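Local coordinates for protein methyltransferase (PDB 1IXK) that probably transfers a methyl group from S-adenosyl-L-methionine to the 5-position of cytidine in RNA, most likely tRNA, at residues Ser248-Gln259 with Leu287-Tyr298; Phe265-Lys273 with Phe307-Leu315. All coordinates share one frame; numbering follows the deposited sequence.

Contact 1 of 2, residues Ser248-Gln259 with Leu287-Tyr298; sequences SLEPEENEFVIQ and LSEEIKNARRLY
The turn that follows the predicted catalytic cysteine, C247, and leads into helix 255-264 is tied to strand 295-297 through the guanidinium of R296. In a salt bridge NE and NH2 of R296 take E255 side-on, NE to OE2 at 2.6 Å and NH2 to OE1 at 2.7 Å, each on a syn lone pair. Carboxylate and guanidinium lie nearly coplanar, 16° apart. At the other edge NH1 and NH2 both donate to L249 O, each at 3.0 Å and from the same face of that carbonyl. The R296 chain runs extended from CG to NE, whereas E255 bends at CG (chi2 87°) to bring its carboxylate across the arginine. Over one guanidinium face stands the amide of N254, turned steeply to it; its ND2 donates to S248 O and its OD1 is hydrogen-bonded to T246 OG1. In this Rossmann-like methyltransferase domain the bridge fastens a loop beside the predicted active site to the sheet. With an alanine in place of R296 the E255 carboxylate would probably keep the L279 N bond to OE2 but lose its countercharge, and L249 O would lose both guanidinium donors. Further on, Q259 OE1 accepts a nearly straight bond from S288 N (2.7 Å), while its NE2 donates to S288 OG (2.9 Å) and to D263 OD1. Between these polar ends I258 CG2 presses tightly on I291 CD1, 3.5 Å away, and E255 CB rests on L287 CD1.

Contact 2 of 2, residues Phe265-Lys273 with Phe307-Leu315; sequences FDVELLPLK and FFIAKIRKL
R313 N donates to E268 O over 2.8 Å in an almost straight line (N-H...O 178°), and E268 N returns the bond to R313 O. This hydrogen-bonded pair belongs to the antiparallel join where strand 267-270 meets 307-314, the last strand of the chain, at the margin of the mixed sheet of this Rossmann-like domain. To one side L315 N donates to D266 O; to the other L270 N makes a single bond to K311 O (2.8 Å). Past L270 a water takes over, donating a hydrogen bond to L270 O at 2.6 Å and accepting one from K311 N. V267, L269 and I312 share the buried face, where V267 CB sits tightly against I312 CG2 at 3.5 Å and L269 CD2 meets I312 CG1; helix 215-235 covers V267 and I312. On the other face L270 CD1 lies over R313 CB and near K311 CE, while the ammonium of K311 goes on to A113 O. L272, beyond the paired strand, leans CD1 on I309 CG2 and CD2 on the K311 chain. E268 and R313 run side by side in the same direction. With CG of E268 lodged between its backbone N and carbonyl carbon (chi1 68°), the carboxylate swings over to R313, whose NH1 approaches OE2 in a salt bridge from above the carboxylate plane at 3.0 Å, while L315 CD1 packs against E268 CG at 3.5 Å.

Overall arrangement
The two contacts interlock along the chain: helix 255-264 of contact 1 is followed by strand 267-270 of contact 2, and strand 295-297 precedes its sheet neighbour 307-314. Their centres are 10 Å apart. R295 N probably bonds to I309 O (2.8 Å), and E290 OE2 probably receives L269 N (2.9 Å), while N254 CG packs on F308 CG at 3.3 Å. Contact 1 begins right after C247, the predicted nucleophile, and its N254 side chain is about 11 Å from that of D194. From contact 2, the I309 side chain is about 8 Å from those of K132 and D194, both predicted to bind S-adenosyl-L-methionine.

Contact 1 of 2, residues Ser248-Gln259 with Leu287-Tyr298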
loop_
_atom_site.group_PDB
_atom_site.type_symbol
_atom_site.label_atom_id
_atom_site.label_comp_id
_atom_site.label_asym_id
_atom_site.label_seq_id
_atom_site.Cartn_x
_atom_site.Cartn_y
_atom_site.Cartn_z
ATOM N N SER A 248 -7.742 -3.042 2.666
ATOM C CA SER A 248 -8.964 -3.528 3.289
ATOM C C SER A 248 -9.720 -2.389 3.956
ATOM O O SER A 248 -9.118 -1.422 4.420
ATOM C CB SER A 248 -8.620 -4.591 4.336
ATOM O OG SER A 248 -9.753 -4.947 5.113
ATOM N N LEU A 249 -11.042 -2.509 4.002
ATOM C CA LEU A 249 -11.880 -1.505 4.645
ATOM C C LEU A 249 -12.183 -1.914 6.086
ATOM O O LEU A 249 -12.655 -1.099 6.883
ATOM C CB LEU A 249 -13.209 -1.364 3.902
ATOM C CG LEU A 249 -13.175 -0.805 2.484
ATOM C CD1 LEU A 249 -14.557 -0.952 1.853
ATOM C CD2 LEU A 249 -12.739 0.651 2.530
ATOM N N GLU A 250 -11.895 -3.170 6.418
ATOM C CA GLU A 250 -12.193 -3.705 7.749
ATOM C C GLU A 250 -11.346 -3.155 8.889
ATOM O O GLU A 250 -10.115 -3.214 8.852
ATOM C CB GLU A 250 -12.063 -5.240 7.768
ATOM C CG GLU A 250 -12.674 -5.989 6.587
ATOM C CD GLU A 250 -14.091 -5.561 6.268
ATOM O OE1 GLU A 250 -14.881 -5.320 7.205
ATOM O OE2 GLU A 250 -14.419 -5.474 5.069
ATOM N N PRO A 251 -12.001 -2.624 9.932
ATOM C CA PRO A 251 -11.254 -2.084 11.071
ATOM C C PRO A 251 -10.396 -3.167 11.732
ATOM O O PRO A 251 -9.333 -2.874 12.269
ATOM C CB PRO A 251 -12.355 -1.579 12.000
ATOM C CG PRO A 251 -13.439 -1.169 11.048
ATOM C CD PRO A 251 -13.436 -2.310 10.044
ATOM N N GLU A 252 -10.858 -4.418 11.686
ATOM C CA GLU A 252 -10.114 -5.517 12.301
ATOM C C GLU A 252 -8.720 -5.714 11.711
ATOM O O GLU A 252 -7.809 -6.167 12.404
ATOM C CB GLU A 252 -10.898 -6.840 12.204
ATOM C CG GLU A 252 -12.134 -6.923 13.108
ATOM C CD GLU A 252 -13.384 -6.343 12.476
ATOM O OE1 GLU A 252 -13.273 -5.652 11.433
ATOM O OE2 GLU A 252 -14.486 -6.577 13.032
ATOM N N GLU A 253 -8.556 -5.386 10.432
ATOM C CA GLU A 253 -7.265 -5.538 9.769
ATOM C C GLU A 253 -6.492 -4.226 9.759
ATOM O O GLU A 253 -5.322 -4.191 9.365
ATOM C CB GLU A 253 -7.457 -5.990 8.314
ATOM C CG GLU A 253 -8.207 -7.293 8.128
ATOM C CD GLU A 253 -8.495 -7.572 6.663
ATOM O OE1 GLU A 253 -7.547 -7.870 5.908
ATOM O OE2 GLU A 253 -9.673 -7.474 6.266
ATOM N N ASN A 254 -7.148 -3.150 10.188
ATOM C CA ASN A 254 -6.530 -1.828 10.185
ATOM C C ASN A 254 -6.378 -1.193 11.571
ATOM O O ASN A 254 -5.395 -1.443 12.281
ATOM C CB ASN A 254 -7.336 -0.883 9.281
ATOM C CG ASN A 254 -7.372 -1.344 7.829
ATOM O OD1 ASN A 254 -6.445 -1.997 7.353
ATOM N ND2 ASN A 254 -8.431 -0.979 7.116
ATOM N N GLU A 255 -7.347 -0.362 11.940
ATOM C CA GLU A 255 -7.335 0.325 13.232
ATOM C C GLU A 255 -7.135 -0.597 14.434
ATOM O O GLU A 255 -6.411 -0.255 15.372
ATOM C CB GLU A 255 -8.632 1.118 13.418
ATOM C CG GLU A 255 -8.740 2.360 12.528
ATOM C CD GLU A 255 -9.324 2.088 11.149
ATOM O OE1 GLU A 255 -9.574 0.913 10.809
ATOM O OE2 GLU A 255 -9.533 3.068 10.402
ATOM N N PHE A 256 -7.788 -1.754 14.419
ATOM C CA PHE A 256 -7.669 -2.713 15.524
ATOM C C PHE A 256 -6.236 -3.222 15.679
ATOM O O PHE A 256 -5.747 -3.414 16.796
ATOM C CB PHE A 256 -8.589 -3.914 15.294
ATOM C CG PHE A 256 -10.040 -3.650 15.592
ATOM C CD1 PHE A 256 -10.524 -2.354 15.722
ATOM C CD2 PHE A 256 -10.934 -4.711 15.706
ATOM C CE1 PHE A 256 -11.880 -2.114 15.963
ATOM C CE2 PHE A 256 -12.289 -4.484 15.944
ATOM C CZ PHE A 256 -12.761 -3.180 16.071
ATOM N N VAL A 257 -5.571 -3.462 14.556
ATOM C CA VAL A 257 -4.201 -3.951 14.589
ATOM C C VAL A 257 -3.280 -2.850 15.093
ATOM O O VAL A 257 -2.372 -3.104 15.890
ATOM C CB VAL A 257 -3.733 -4.401 13.190
ATOM C CG1 VAL A 257 -2.268 -4.818 13.235
ATOM C CG2 VAL A 257 -4.598 -5.551 12.704
ATOM N N ILE A 258 -3.516 -1.626 14.626
ATOM C CA ILE A 258 -2.701 -0.490 15.051
ATOM C C ILE A 258 -2.910 -0.198 16.545
ATOM O O ILE A 258 -1.948 0.076 17.261
ATOM C CB ILE A 258 -3.017 0.771 14.208
ATOM C CG1 ILE A 258 -2.713 0.485 12.734
ATOM C CG2 ILE A 258 -2.163 1.952 14.667
ATOM C CD1 ILE A 258 -1.326 -0.064 12.507
ATOM N N GLN A 259 -4.155 -0.258 17.011
ATOM C CA GLN A 259 -4.416 -0.020 18.430
ATOM C C GLN A 259 -3.691 -1.088 19.250
ATOM O O GLN A 259 -3.097 -0.801 20.295
ATOM C CB GLN A 259 -5.911 -0.087 18.740
ATOM C CG GLN A 259 -6.213 0.188 20.213
ATOM C CD GLN A 259 -5.888 1.617 20.612
ATOM O OE1 GLN A 259 -6.529 2.554 20.157
ATOM N NE2 GLN A 259 -4.883 1.785 21.457
ATOM N N LEU A 287 -11.244 4.088 20.202
ATOM C CA LEU A 287 -9.823 3.839 20.028
ATOM C C LEU A 287 -9.047 5.098 20.396
ATOM O O LEU A 287 -9.635 6.162 20.574
ATOM C CB LEU A 287 -9.528 3.454 18.576
ATOM C CG LEU A 287 -10.285 2.223 18.069
ATOM C CD1 LEU A 287 -9.839 1.890 16.641
ATOM C CD2 LEU A 287 -10.015 1.045 19.001
ATOM N N SER A 288 -7.731 4.971 20.504
ATOM C CA SER A 288 -6.884 6.106 20.855
ATOM C C SER A 288 -6.990 7.210 19.807
ATOM O O SER A 288 -7.005 6.936 18.607
ATOM C CB SER A 288 -5.428 5.660 20.970
ATOM O OG SER A 288 -5.293 4.617 21.922
ATOM N N GLU A 289 -7.068 8.455 20.266
ATOM C CA GLU A 289 -7.149 9.599 19.366
ATOM C C GLU A 289 -5.917 9.589 18.462
ATOM O O GLU A 289 -5.957 10.078 17.336
ATOM C CB GLU A 289 -7.200 10.902 20.176
ATOM C CG GLU A 289 -7.158 12.191 19.355
ATOM C CD GLU A 289 -8.441 12.481 18.585
ATOM O OE1 GLU A 289 -9.428 11.735 18.736
ATOM O OE2 GLU A 289 -8.462 13.475 17.826
ATOM N N GLU A 290 -4.827 9.019 18.962
ATOM C CA GLU A 290 -3.577 8.934 18.210
ATOM C C GLU A 290 -3.765 8.226 16.860
ATOM O O GLU A 290 -3.028 8.482 15.903
ATOM C CB GLU A 290 -2.517 8.217 19.065
ATOM C CG GLU A 290 -1.267 7.760 18.328
ATOM C CD GLU A 290 -0.119 7.402 19.275
ATOM O OE1 GLU A 290 -0.379 6.795 20.341
ATOM O OE2 GLU A 290 1.045 7.725 18.950
ATOM N N ILE A 291 -4.765 7.358 16.785
ATOM C CA ILE A 291 -5.062 6.624 15.555
ATOM C C ILE A 291 -5.425 7.569 14.407
ATOM O O ILE A 291 -5.322 7.199 13.239
ATOM C CB ILE A 291 -6.220 5.618 15.780
ATOM C CG1 ILE A 291 -5.791 4.556 16.792
ATOM C CG2 ILE A 291 -6.607 4.939 14.468
ATOM C CD1 ILE A 291 -4.645 3.699 16.323
ATOM N N LYS A 292 -5.847 8.792 14.724
ATOM C CA LYS A 292 -6.185 9.736 13.661
ATOM C C LYS A 292 -4.962 10.132 12.832
ATOM O O LYS A 292 -5.094 10.800 11.803
ATOM C CB LYS A 292 -6.877 10.983 14.224
ATOM C CG LYS A 292 -8.276 10.682 14.726
ATOM C CD LYS A 292 -9.166 11.905 14.761
ATOM C CE LYS A 292 -10.573 11.528 15.208
ATOM N NZ LYS A 292 -11.492 12.698 15.178
ATOM N N ASN A 293 -3.777 9.720 13.278
ATOM C CA ASN A 293 -2.543 9.985 12.535
ATOM C C ASN A 293 -2.525 9.037 11.334
ATOM O O ASN A 293 -1.882 9.307 10.314
ATOM C CB ASN A 293 -1.309 9.733 13.409
ATOM C CG ASN A 293 -0.964 10.921 14.295
ATOM O OD1 ASN A 293 -0.569 11.974 13.805
ATOM N ND2 ASN A 293 -1.116 10.753 15.603
ATOM N N ALA A 294 -3.236 7.918 11.472
ATOM C CA ALA A 294 -3.348 6.926 10.401
ATOM C C ALA A 294 -4.340 7.471 9.376
ATOM O O ALA A 294 -5.183 8.302 9.713
ATOM C CB ALA A 294 -3.844 5.598 10.966
ATOM N N ARG A 295 -4.253 6.996 8.136
ATOM C CA ARG A 295 -5.120 7.489 7.068
ATOM C C ARG A 295 -5.829 6.390 6.293
ATOM O O ARG A 295 -5.412 5.238 6.299
ATOM C CB ARG A 295 -4.302 8.309 6.062
ATOM C CG ARG A 295 -3.258 9.223 6.681
ATOM C CD ARG A 295 -3.876 10.184 7.670
ATOM N NE ARG A 295 -4.755 11.158 7.035
ATOM C CZ ARG A 295 -5.479 12.049 7.707
ATOM N NH1 ARG A 295 -5.425 12.081 9.029
ATOM N NH2 ARG A 295 -6.255 12.909 7.061
ATOM N N ARG A 296 -6.903 6.775 5.620
ATOM C CA ARG A 296 -7.678 5.866 4.786
ATOM C C ARG A 296 -7.995 6.545 3.462
ATOM O O ARG A 296 -8.263 7.752 3.416
ATOM C CB ARG A 296 -9.006 5.499 5.456
ATOM C CG ARG A 296 -8.939 4.325 6.418
ATOM C CD ARG A 296 -10.310 4.093 7.043
ATOM N NE ARG A 296 -10.345 2.914 7.903
ATOM C CZ ARG A 296 -10.974 1.786 7.596
ATOM N NH1 ARG A 296 -11.621 1.678 6.441
ATOM N NH2 ARG A 296 -10.974 0.769 8.451
ATOM N N LEU A 297 -7.962 5.761 2.391
ATOM C CA LEU A 297 -8.305 6.252 1.065
ATOM C C LEU A 297 -9.582 5.501 0.718
ATOM O O LEU A 297 -9.690 4.297 0.963
ATOM C CB LEU A 297 -7.212 5.921 0.045
ATOM C CG LEU A 297 -5.868 6.635 0.201
ATOM C CD1 LEU A 297 -4.919 6.163 -0.896
ATOM C CD2 LEU A 297 -6.068 8.146 0.126
ATOM N N TYR A 298 -10.551 6.218 0.164
ATOM C CA TYR A 298 -11.835 5.628 -0.198
ATOM C C TYR A 298 -12.070 5.709 -1.699
ATOM O O TYR A 298 -11.772 6.723 -2.331
ATOM C CB TYR A 298 -12.955 6.353 0.541
ATOM C CG TYR A 298 -12.961 6.107 2.031
ATOM C CD1 TYR A 298 -13.411 4.893 2.552
ATOM C CD2 TYR A 298 -12.528 7.090 2.923
ATOM C CE1 TYR A 298 -13.437 4.664 3.918
ATOM C CE2 TYR A 298 -12.548 6.870 4.297
ATOM C CZ TYR A 298 -13.008 5.654 4.787
ATOM O OH TYR A 298 -13.059 5.434 6.143
#

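Contact 2 of 2, residues Phe265-Lys273 with Phe307-Leu315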
loop_
_atom_site.group_PDB
_atom_site.type_symbol
_atom_site.label_atom_id
_atom_site.label_comp_id
_atom_site.label_asym_id
_atom_site.label_seq_id
_atom_site.Cartn_x
_atom_site.Cartn_y
_atom_site.Cartn_z
ATOM N N PHE A 265 3.326 -2.630 22.069
ATOM C CA PHE A 265 4.738 -2.294 21.898
ATOM C C PHE A 265 5.071 -0.852 22.256
ATOM O O PHE A 265 4.184 -0.033 22.466
ATOM C CB PHE A 265 5.175 -2.554 20.457
ATOM C CG PHE A 265 4.820 -3.927 19.954
ATOM C CD1 PHE A 265 3.663 -4.130 19.215
ATOM C CD2 PHE A 265 5.648 -5.010 20.219
ATOM C CE1 PHE A 265 3.330 -5.400 18.743
ATOM C CE2 PHE A 265 5.326 -6.283 19.754
ATOM C CZ PHE A 265 4.164 -6.477 19.011
ATOM N N ASP A 266 6.363 -0.548 22.303
ATOM C CA ASP A 266 6.829 0.795 22.618
ATOM C C ASP A 266 6.956 1.576 21.310
ATOM O O ASP A 266 8.058 1.792 20.800
ATOM C CB ASP A 266 8.171 0.713 23.339
ATOM C CG ASP A 266 8.082 -0.081 24.625
ATOM O OD1 ASP A 266 7.366 0.367 25.543
ATOM O OD2 ASP A 266 8.712 -1.158 24.715
ATOM N N VAL A 267 5.808 1.978 20.774
ATOM C CA VAL A 267 5.746 2.716 19.518
ATOM C C VAL A 267 4.781 3.893 19.597
ATOM O O VAL A 267 3.973 3.992 20.521
ATOM C CB VAL A 267 5.275 1.809 18.358
ATOM C CG1 VAL A 267 6.216 0.616 18.209
ATOM C CG2 VAL A 267 3.841 1.338 18.614
ATOM N N GLU A 268 4.869 4.776 18.607
ATOM C CA GLU A 268 4.003 5.941 18.526
ATOM C C GLU A 268 3.707 6.159 17.042
ATOM O O GLU A 268 4.493 5.762 16.185
ATOM C CB GLU A 268 4.706 7.178 19.092
ATOM C CG GLU A 268 5.887 7.651 18.256
ATOM C CD GLU A 268 6.708 8.727 18.947
ATOM O OE1 GLU A 268 6.304 9.184 20.036
ATOM O OE2 GLU A 268 7.758 9.118 18.401
ATOM N N LEU A 269 2.576 6.779 16.737
ATOM C CA LEU A 269 2.237 7.033 15.345
ATOM C C LEU A 269 2.713 8.417 14.926
ATOM O O LEU A 269 2.723 9.347 15.735
ATOM C CB LEU A 269 0.725 6.930 15.135
ATOM C CG LEU A 269 0.061 5.574 15.401
ATOM C CD1 LEU A 269 -1.407 5.662 15.035
ATOM C CD2 LEU A 269 0.744 4.477 14.596
ATOM N N LEU A 270 3.126 8.545 13.668
ATOM C CA LEU A 270 3.576 9.825 13.138
ATOM C C LEU A 270 2.525 10.310 12.141
ATOM O O LEU A 270 1.851 9.504 11.492
ATOM C CB LEU A 270 4.936 9.681 12.447
ATOM C CG LEU A 270 6.082 9.161 13.325
ATOM C CD1 LEU A 270 7.351 9.054 12.496
ATOM C CD2 LEU A 270 6.299 10.093 14.513
ATOM N N PRO A 271 2.366 11.637 12.011
ATOM C CA PRO A 271 1.389 12.236 11.097
ATOM C C PRO A 271 1.616 11.920 9.623
ATOM O O PRO A 271 2.751 11.901 9.153
ATOM C CB PRO A 271 1.532 13.736 11.369
ATOM C CG PRO A 271 2.022 13.793 12.774
ATOM C CD PRO A 271 3.028 12.676 12.820
ATOM N N LEU A 272 0.521 11.662 8.913
ATOM C CA LEU A 272 0.545 11.397 7.477
ATOM C C LEU A 272 -0.393 12.431 6.868
ATOM O O LEU A 272 -1.446 12.727 7.432
ATOM C CB LEU A 272 0.062 9.980 7.168
ATOM C CG LEU A 272 1.077 8.888 7.514
ATOM C CD1 LEU A 272 0.440 7.518 7.325
ATOM C CD2 LEU A 272 2.311 9.031 6.637
ATOM N N LYS A 273 -0.019 12.963 5.712
ATOM C CA LYS A 273 -0.792 14.020 5.073
ATOM C C LYS A 273 -2.038 13.696 4.254
ATOM O O LYS A 273 -3.075 14.336 4.429
ATOM C CB LYS A 273 0.146 14.871 4.209
ATOM C CG LYS A 273 -0.483 16.155 3.685
ATOM C CD LYS A 273 0.490 16.935 2.809
ATOM C CE LYS A 273 -0.023 18.345 2.536
ATOM N NZ LYS A 273 -1.426 18.344 2.028
ATOM N N PHE A 307 -8.197 1.756 1.082
ATOM C CA PHE A 307 -6.804 1.716 1.521
ATOM C C PHE A 307 -6.635 2.246 2.953
ATOM O O PHE A 307 -7.387 3.109 3.390
ATOM C CB PHE A 307 -6.000 2.575 0.534
ATOM C CG PHE A 307 -4.527 2.616 0.788
ATOM C CD1 PHE A 307 -3.701 1.582 0.361
ATOM C CD2 PHE A 307 -3.953 3.720 1.415
ATOM C CE1 PHE A 307 -2.318 1.653 0.541
ATOM C CE2 PHE A 307 -2.580 3.799 1.600
ATOM C CZ PHE A 307 -1.759 2.761 1.164
ATOM N N PHE A 308 -5.647 1.720 3.668
ATOM C CA PHE A 308 -5.361 2.140 5.043
ATOM C C PHE A 308 -3.854 2.194 5.197
ATOM O O PHE A 308 -3.146 1.301 4.732
ATOM C CB PHE A 308 -5.916 1.123 6.049
ATOM C CG PHE A 308 -5.528 1.402 7.476
ATOM C CD1 PHE A 308 -6.215 2.352 8.228
ATOM C CD2 PHE A 308 -4.476 0.702 8.077
ATOM C CE1 PHE A 308 -5.866 2.603 9.560
ATOM C CE2 PHE A 308 -4.118 0.948 9.409
ATOM C CZ PHE A 308 -4.819 1.902 10.149
ATOM N N ILE A 309 -3.358 3.232 5.858
ATOM C CA ILE A 309 -1.926 3.347 6.055
ATOM C C ILE A 309 -1.606 4.031 7.374
ATOM O O ILE A 309 -2.269 4.993 7.754
ATOM C CB ILE A 309 -1.258 4.149 4.906
ATOM C CG1 ILE A 309 0.255 4.225 5.146
ATOM C CG2 ILE A 309 -1.863 5.548 4.823
ATOM C CD1 ILE A 309 1.041 4.837 3.983
ATOM N N ALA A 310 -0.582 3.528 8.058
ATOM C CA ALA A 310 -0.148 4.097 9.329
ATOM C C ALA A 310 1.370 4.145 9.371
ATOM O O ALA A 310 2.042 3.222 8.905
ATOM C CB ALA A 310 -0.672 3.266 10.491
ATOM N N LYS A 311 1.913 5.224 9.931
ATOM C CA LYS A 311 3.358 5.378 10.032
ATOM C C LYS A 311 3.742 5.246 11.500
ATOM O O LYS A 311 3.368 6.072 12.337
ATOM C CB LYS A 311 3.780 6.741 9.480
ATOM C CG LYS A 311 5.278 6.944 9.429
ATOM C CD LYS A 311 5.610 8.139 8.546
ATOM C CE LYS A 311 7.100 8.388 8.494
ATOM N NZ LYS A 311 7.447 9.308 7.369
ATOM N N ILE A 312 4.506 4.207 11.798
ATOM C CA ILE A 312 4.907 3.903 13.166
ATOM C C ILE A 312 6.382 4.152 13.478
ATOM O O ILE A 312 7.258 3.746 12.719
ATOM C CB ILE A 312 4.594 2.415 13.467
ATOM C CG1 ILE A 312 3.112 2.139 13.204
ATOM C CG2 ILE A 312 4.981 2.067 14.889
ATOM C CD1 ILE A 312 2.727 0.661 13.291
ATOM N N ARG A 313 6.649 4.826 14.595
ATOM C CA ARG A 313 8.025 5.070 15.027
ATOM C C ARG A 313 8.269 4.252 16.300
ATOM O O ARG A 313 7.458 4.282 17.225
ATOM C CB ARG A 313 8.262 6.559 15.320
ATOM C CG ARG A 313 9.690 6.840 15.779
ATOM C CD ARG A 313 9.977 8.325 16.007
ATOM N NE ARG A 313 11.319 8.492 16.559
ATOM C CZ ARG A 313 11.605 8.524 17.860
ATOM N NH1 ARG A 313 10.644 8.419 18.764
ATOM N NH2 ARG A 313 12.865 8.619 18.255
ATOM N N LYS A 314 9.376 3.516 16.342
ATOM C CA LYS A 314 9.704 2.700 17.508
ATOM C C LYS A 314 10.421 3.574 18.524
ATOM O O LYS A 314 11.371 4.274 18.191
ATOM C CB LYS A 314 10.591 1.520 17.101
ATOM C CG LYS A 314 10.930 0.543 18.221
ATOM C CD LYS A 314 11.632 -0.697 17.648
ATOM C CE LYS A 314 12.034 -1.691 18.731
ATOM N NZ LYS A 314 12.689 -2.909 18.142
ATOM N N LEU A 315 9.946 3.530 19.763
ATOM C CA LEU A 315 10.500 4.336 20.852
ATOM C C LEU A 315 11.769 3.757 21.470
ATOM O O LEU A 315 12.757 4.510 21.574
ATOM C CB LEU A 315 9.437 4.519 21.939
ATOM C CG LEU A 315 8.300 5.510 21.663
ATOM C CD1 LEU A 315 7.852 5.439 20.212
ATOM C CD2 LEU A 315 7.154 5.209 22.605
ATOM O OXT LEU A 315 11.752 2.571 21.857
HETATM O O HOH W 1 0.360 7.411 10.895
#